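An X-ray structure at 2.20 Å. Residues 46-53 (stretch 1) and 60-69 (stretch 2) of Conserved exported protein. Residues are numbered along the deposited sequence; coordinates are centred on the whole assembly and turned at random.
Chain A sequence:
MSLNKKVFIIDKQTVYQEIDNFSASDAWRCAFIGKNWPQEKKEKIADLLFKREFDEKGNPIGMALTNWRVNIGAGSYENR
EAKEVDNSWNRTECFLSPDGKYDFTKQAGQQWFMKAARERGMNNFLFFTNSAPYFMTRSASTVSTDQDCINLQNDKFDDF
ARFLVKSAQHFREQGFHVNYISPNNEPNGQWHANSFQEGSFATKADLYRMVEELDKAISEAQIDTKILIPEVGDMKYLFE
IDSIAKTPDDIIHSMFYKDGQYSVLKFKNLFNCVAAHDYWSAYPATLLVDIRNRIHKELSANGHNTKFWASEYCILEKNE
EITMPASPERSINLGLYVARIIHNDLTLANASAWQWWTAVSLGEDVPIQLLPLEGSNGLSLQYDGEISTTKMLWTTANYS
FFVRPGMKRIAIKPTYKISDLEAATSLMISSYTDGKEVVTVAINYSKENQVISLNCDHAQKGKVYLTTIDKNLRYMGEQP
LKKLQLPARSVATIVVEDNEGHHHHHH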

ATOM      1  N   ALA A  46     -11.049   7.128  11.193  1.00 33.31           N
ATOM      2  CA  ALA A  46     -11.525   7.398   9.838  1.00 33.67           C
ATOM      3  C   ALA A  46     -11.116   8.785   9.287  1.00 34.24           C
ATOM      4  O   ALA A  46     -10.744   8.908   8.102  1.00 33.93           O
ATOM      5  CB  ALA A  46     -13.027   7.216   9.760  1.00 32.79           C
ATOM      6  N   ASP A  47     -11.179   9.816  10.135  1.00 33.45           N
ATOM      7  CA  ASP A  47     -10.679  11.118   9.748  1.00 34.01           C
ATOM      8  C   ASP A  47      -9.161  11.096   9.432  1.00 33.42           C
ATOM      9  O   ASP A  47      -8.755  11.642   8.418  1.00 32.69           O
ATOM     10  CB  ASP A  47     -10.993  12.211  10.797  1.00 34.29           C
ATOM     11  CG  ASP A  47     -12.500  12.506  10.953  1.00 36.61           C
ATOM     12  OD1 ASP A  47     -13.347  12.163  10.069  1.00 38.56           O
ATOM     13  OD2 ASP A  47     -12.838  13.105  11.999  1.00 36.27           O
ATOM     14  N   LEU A  48      -8.342  10.499  10.303  1.00 33.22           N
ATOM     15  CA  LEU A  48      -6.867  10.428  10.083  1.00 33.80           C
ATOM     16  C   LEU A  48      -6.513   9.714   8.775  1.00 33.14           C
ATOM     17  O   LEU A  48      -5.513  10.031   8.147  1.00 32.84           O
ATOM     18  CB  LEU A  48      -6.138   9.741  11.258  1.00 34.08           C
ATOM     19  CG  LEU A  48      -6.082  10.531  12.602  1.00 35.51           C
ATOM     20  CD1 LEU A  48      -5.890   9.602  13.806  1.00 34.83           C
ATOM     21  CD2 LEU A  48      -5.030  11.625  12.581  1.00 31.52           C
ATOM     22  N   LEU A  49      -7.384   8.794   8.357  1.00 32.45           N
ATOM     23  CA  LEU A  49      -7.126   7.938   7.187  1.00 31.73           C
ATOM     24  C   LEU A  49      -7.575   8.580   5.878  1.00 31.72           C
ATOM     25  O   LEU A  49      -6.840   8.550   4.911  1.00 31.21           O
ATOM     26  CB  LEU A  49      -7.832   6.600   7.372  1.00 30.55           C
ATOM     27  CG  LEU A  49      -7.361   5.685   8.493  1.00 30.86           C
ATOM     28  CD1 LEU A  49      -8.108   4.349   8.534  1.00 29.65           C
ATOM     29  CD2 LEU A  49      -5.908   5.424   8.335  1.00 32.30           C
ATOM     30  N   PHE A  50      -8.769   9.189   5.880  1.00 31.71           N
ATOM     31  CA  PHE A  50      -9.511   9.478   4.646  1.00 32.95           C
ATOM     32  C   PHE A  50      -9.850  10.938   4.369  1.00 33.69           C
ATOM     33  O   PHE A  50     -10.042  11.300   3.205  1.00 34.25           O
ATOM     34  CB  PHE A  50     -10.821   8.682   4.619  1.00 31.38           C
ATOM     35  CG  PHE A  50     -10.631   7.221   4.815  1.00 32.91           C
ATOM     36  CD1 PHE A  50      -9.762   6.493   3.967  1.00 31.90           C
ATOM     37  CD2 PHE A  50     -11.303   6.553   5.843  1.00 32.65           C
ATOM     38  CE1 PHE A  50      -9.562   5.129   4.154  1.00 31.64           C
ATOM     39  CE2 PHE A  50     -11.127   5.178   6.037  1.00 35.94           C
ATOM     40  CZ  PHE A  50     -10.250   4.461   5.180  1.00 32.78           C
ATOM     41  N   LYS A  51      -9.942  11.754   5.419  1.00 33.82           N
ATOM     42  CA  LYS A  51     -10.593  13.052   5.296  1.00 35.09           C
ATOM     43  C   LYS A  51      -9.597  14.086   4.791  1.00 35.03           C
ATOM     44  O   LYS A  51      -8.595  14.349   5.428  1.00 35.36           O
ATOM     45  CB  LYS A  51     -11.227  13.476   6.637  1.00 35.44           C
ATOM     46  CG  LYS A  51     -12.154  14.684   6.548  1.00 37.28           C
ATOM     47  CD  LYS A  51     -12.832  14.921   7.877  1.00 38.19           C
ATOM     48  CE  LYS A  51     -13.841  16.052   7.827  1.00 42.59           C
ATOM     49  NZ  LYS A  51     -14.505  16.192   9.169  1.00 43.48           N
ATOM     50  N   ARG A  52      -9.857  14.632   3.613  1.00 34.94           N
ATOM     51  CA  ARG A  52      -8.939  15.605   3.032  1.00 35.41           C
ATOM     52  C   ARG A  52      -9.376  17.039   3.416  1.00 36.20           C
ATOM     53  O   ARG A  52     -10.014  17.736   2.635  1.00 35.89           O
ATOM     54  CB  ARG A  52      -8.839  15.413   1.501  1.00 34.59           C
ATOM     55  CG  ARG A  52      -7.480  15.783   0.889  1.00 33.30           C
ATOM     56  CD  ARG A  52      -7.331  17.268   0.698  1.00 34.66           C
ATOM     57  NE  ARG A  52      -5.995  17.627   0.231  1.00 36.03           N
ATOM     58  CZ  ARG A  52      -5.631  18.862  -0.098  1.00 35.49           C
ATOM     59  NH1 ARG A  52      -6.495  19.856   0.009  1.00 35.70           N
ATOM     60  NH2 ARG A  52      -4.388  19.110  -0.467  1.00 34.60           N
ATOM     61  N   GLU A  53      -9.024  17.449   4.631  1.00 37.40           N
ATOM     62  CA  GLU A  53      -9.376  18.773   5.168  1.00 38.93           C
ATOM     63  C   GLU A  53      -8.244  19.301   6.017  1.00 38.54           C
ATOM     64  O   GLU A  53      -7.371  18.546   6.484  1.00 37.19           O
ATOM     65  CB  GLU A  53     -10.628  18.718   6.055  1.00 39.51           C
ATOM     66  CG  GLU A  53     -11.828  18.062   5.409  1.00 46.46           C
ATOM     67  CD  GLU A  53     -13.016  18.984   5.247  1.00 56.03           C
ATOM     68  OE1 GLU A  53     -13.272  19.448   4.101  1.00 61.55           O
ATOM     69  OE2 GLU A  53     -13.703  19.235   6.263  1.00 58.97           O
TER
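Stretch 2, residues 60-69: PIGMALTNWR

Stretch 1 is the last turn of a helix, Ala-46 to Phe-50, followed by a non-helical tail, Lys-51 to Glu-53, bent at Arg-52; stretch 2 is a loop whose last two residues, Trp-68 and Arg-69, lie in a strand that continues later in the chain. The loop first meets the tail and then the helix end. Ile-61 N donates to Glu-53 O at 2.9 Å, after which the chain passes Leu-48, Leu-49 and Phe-50 in step with Gly-62, Met-63 and Ala-64, their CA atoms 4.1, 5.4 and 4.0 Å apart.

The rule at the helix end is that carbonyls left without a helical partner are answered by the loop. Met-63 N donates to Leu-48 O at 2.8 Å, and Leu-65 N to Leu-49 O at 2.7 Å. Between them, Ala-64 N turns to water 1, which accepts from it at 2.9 Å and also lies 2.9 Å from Asp-47 O and 2.6 Å from Lys-51 O. Water 2 continues the pattern, donating to Phe-50 O and to Leu-65 O, each at 2.7 Å.

Such close backbone packing is selective about side chains. Gly-62 is almost fully extended, with phi/psi of 179/-167, and its CA makes a CA-H...O contact with Leu-48 O at 3.3 Å. An ideal CB here would point toward stretch 1 and fall 2.4 Å from Leu-48 O, a clash, so the missing side chain is what permits the approach. Ala-64 has positive phi and psi, 44/56, yet carries a methyl: its CB rests 3.5 Å from Arg-52 CG and 3.8 Å from Lys-51 O.

Ile-61 gives up the most surface in the contact, 115 Å². Its CA-to-CB bond points toward stretch 1, and chi1 p with chi2 t carries CD1 to within 3.5 Å of Lys-51 CD and 4.1 Å of Asp-47 CB, while CG1 lies 3.5 Å from Lys-51 O. Lys-51 is t at all four chi angles; its extended chain lays methylene carbon beside the isoleucine while its end leads away, so a partly exposed lysine can supply apolar surface while its amine end leads away from the loop.

Leu-49 and Phe-50 solve a different problem. Both CA-to-CB bonds point away from the loop, but the side-chain ends come nearer, with chi1 m in each. Leu-49, m and t, brings CD1 to 3.8 Å from Trp-68 CH2 and CD2 to 4.4 Å from Leu-65 CD1. Leu-65 has the same m, t rotamer, and its CB sits 4.4 Å from Phe-50 CD1.

Trp-68 is reached from the strand, its CA-to-CB bond pointing toward stretch 1. With chi1 t and chi2 at -122°, it offers a face to the edge of Phe-50: CZ of Phe-50 stands 3.5 Å from CD2 of Trp-68, and the Phe-50 ring and the six-membered ring of Trp-68 have planes at 89° and centroids 5.1 Å apart. The backbone hydrogen bonds and the edge-to-face pair of Phe-50 and Trp-68 thus occur together in one contact.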

ATOM      1  N   PRO A  60      -3.089  19.960   7.618  1.00 38.79           N
ATOM      2  CA  PRO A  60      -3.792  18.768   7.111  1.00 38.14           C
ATOM      3  C   PRO A  60      -4.214  17.883   8.281  1.00 38.29           C
ATOM      4  O   PRO A  60      -3.447  17.737   9.245  1.00 39.30           O
ATOM      5  CB  PRO A  60      -2.716  18.064   6.292  1.00 38.46           C
ATOM      6  CG  PRO A  60      -1.785  19.194   5.834  1.00 38.20           C
ATOM      7  CD  PRO A  60      -1.724  20.077   7.058  1.00 38.31           C
ATOM      8  N   ILE A  61      -5.408  17.305   8.238  1.00 36.98           N
ATOM      9  CA  ILE A  61      -5.844  16.531   9.392  1.00 36.70           C
ATOM     10  C   ILE A  61      -5.395  15.070   9.405  1.00 35.55           C
ATOM     11  O   ILE A  61      -5.567  14.378  10.416  1.00 34.55           O
ATOM     12  CB  ILE A  61      -7.383  16.598   9.641  1.00 37.55           C
ATOM     13  CG1 ILE A  61      -8.164  15.982   8.489  1.00 38.59           C
ATOM     14  CG2 ILE A  61      -7.844  18.026  10.000  1.00 37.42           C
ATOM     15  CD1 ILE A  61      -9.553  15.589   8.917  1.00 41.12           C
ATOM     16  N   GLY A  62      -4.799  14.611   8.307  1.00 33.97           N
ATOM     17  CA  GLY A  62      -4.489  13.193   8.159  1.00 33.01           C
ATOM     18  C   GLY A  62      -3.832  12.846   6.833  1.00 32.62           C
ATOM     19  O   GLY A  62      -3.385  13.732   6.105  1.00 32.57           O
ATOM     20  N   MET A  63      -3.770  11.551   6.539  1.00 31.59           N
ATOM     21  CA  MET A  63      -3.188  11.082   5.278  1.00 29.83           C
ATOM     22  C   MET A  63      -4.058  11.397   4.055  1.00 30.63           C
ATOM     23  O   MET A  63      -3.529  11.550   2.970  1.00 31.37           O
ATOM     24  CB  MET A  63      -2.915   9.584   5.349  1.00 30.00           C
ATOM     25  CG  MET A  63      -1.545   9.177   5.962  1.00 30.82           C
ATOM     26  SD  MET A  63      -1.387   7.412   6.329  1.00 22.96           S
ATOM     27  CE  MET A  63       0.253   7.392   6.714  1.00 33.01           C
ATOM     28  N   ALA A  64      -5.379  11.478   4.250  1.00 30.48           N
ATOM     29  CA  ALA A  64      -6.361  11.536   3.175  1.00 31.26           C
ATOM     30  C   ALA A  64      -6.018  10.513   2.065  1.00 31.76           C
ATOM     31  O   ALA A  64      -5.849  10.874   0.907  1.00 31.44           O
ATOM     32  CB  ALA A  64      -6.481  12.952   2.591  1.00 30.71           C
ATOM     33  N   LEU A  65      -5.905   9.245   2.459  1.00 31.46           N
ATOM     34  CA  LEU A  65      -5.712   8.153   1.531  1.00 30.72           C
ATOM     35  C   LEU A  65      -6.782   8.114   0.452  1.00 30.85           C
ATOM     36  O   LEU A  65      -7.937   8.520   0.664  1.00 30.30           O
ATOM     37  CB  LEU A  65      -5.688   6.822   2.266  1.00 31.11           C
ATOM     38  CG  LEU A  65      -4.572   6.640   3.289  1.00 30.46           C
ATOM     39  CD1 LEU A  65      -4.890   5.417   4.048  1.00 30.40           C
ATOM     40  CD2 LEU A  65      -3.175   6.560   2.624  1.00 31.54           C
ATOM     41  N   THR A  66      -6.385   7.593  -0.710  1.00 30.43           N
ATOM     42  CA  THR A  66      -7.227   7.664  -1.874  1.00 30.71           C
ATOM     43  C   THR A  66      -7.536   6.305  -2.483  1.00 31.08           C
ATOM     44  O   THR A  66      -8.125   6.232  -3.564  1.00 32.35           O
ATOM     45  CB  THR A  66      -6.618   8.636  -2.930  1.00 30.41           C
ATOM     46  OG1 THR A  66      -5.221   8.402  -3.026  1.00 29.92           O
ATOM     47  CG2 THR A  66      -6.844  10.083  -2.513  1.00 27.98           C
ATOM     48  N   ASN A  67      -7.111   5.243  -1.809  1.00 31.18           N
ATOM     49  CA  ASN A  67      -7.591   3.881  -2.033  1.00 30.61           C
ATOM     50  C   ASN A  67      -7.668   3.256  -0.639  1.00 30.78           C
ATOM     51  O   ASN A  67      -7.045   3.783   0.310  1.00 31.22           O
ATOM     52  CB  ASN A  67      -6.641   3.089  -2.945  1.00 30.01           C
ATOM     53  CG  ASN A  67      -7.067   1.615  -3.132  1.00 31.33           C
ATOM     54  OD1 ASN A  67      -8.069   1.307  -3.784  1.00 34.55           O
ATOM     55  ND2 ASN A  67      -6.294   0.713  -2.577  1.00 29.29           N
ATOM     56  N   TRP A  68      -8.446   2.185  -0.494  1.00 30.07           N
ATOM     57  CA  TRP A  68      -8.531   1.432   0.786  1.00 30.30           C
ATOM     58  C   TRP A  68      -8.559  -0.051   0.452  1.00 30.03           C
ATOM     59  O   TRP A  68      -9.350  -0.471  -0.404  1.00 29.41           O
ATOM     60  CB  TRP A  68      -9.788   1.819   1.576  1.00 28.90           C
ATOM     61  CG  TRP A  68      -9.980   1.164   2.966  1.00 29.07           C
ATOM     62  CD1 TRP A  68     -11.056   0.405   3.385  1.00 27.66           C
ATOM     63  CD2 TRP A  68      -9.112   1.279   4.097  1.00 28.48           C
ATOM     64  NE1 TRP A  68     -10.912   0.047   4.700  1.00 29.47           N
ATOM     65  CE2 TRP A  68      -9.725   0.571   5.171  1.00 30.61           C
ATOM     66  CE3 TRP A  68      -7.867   1.901   4.312  1.00 29.32           C
ATOM     67  CZ2 TRP A  68      -9.114   0.445   6.439  1.00 28.38           C
ATOM     68  CZ3 TRP A  68      -7.260   1.788   5.582  1.00 29.17           C
ATOM     69  CH2 TRP A  68      -7.891   1.059   6.627  1.00 27.97           C
ATOM     70  N   ARG A  69      -7.670  -0.826   1.074  1.00 29.96           N
ATOM     71  CA  ARG A  69      -7.610  -2.250   0.757  1.00 31.16           C
ATOM     72  C   ARG A  69      -8.434  -3.067   1.776  1.00 31.55           C
ATOM     73  O   ARG A  69      -8.147  -3.048   2.979  1.00 31.66           O
ATOM     74  CB  ARG A  69      -6.169  -2.755   0.684  1.00 30.89           C
ATOM     75  CG  ARG A  69      -5.287  -2.092  -0.394  1.00 33.86           C
ATOM     76  CD  ARG A  69      -3.808  -2.518  -0.277  1.00 32.42           C
ATOM     77  NE  ARG A  69      -3.653  -3.977  -0.310  1.00 33.90           N
ATOM     78  CZ  ARG A  69      -3.363  -4.695  -1.402  1.00 33.19           C
ATOM     79  NH1 ARG A  69      -3.151  -4.118  -2.593  1.00 31.64           N
ATOM     80  NH2 ARG A  69      -3.268  -6.010  -1.289  1.00 31.66           N
TER
HETATM   81  O   HOH W   1      -6.980  12.589   6.368  1.00 31.87           O
HETATM   82  O   HOH W   2      -9.105  10.954   0.680  1.00 33.47           O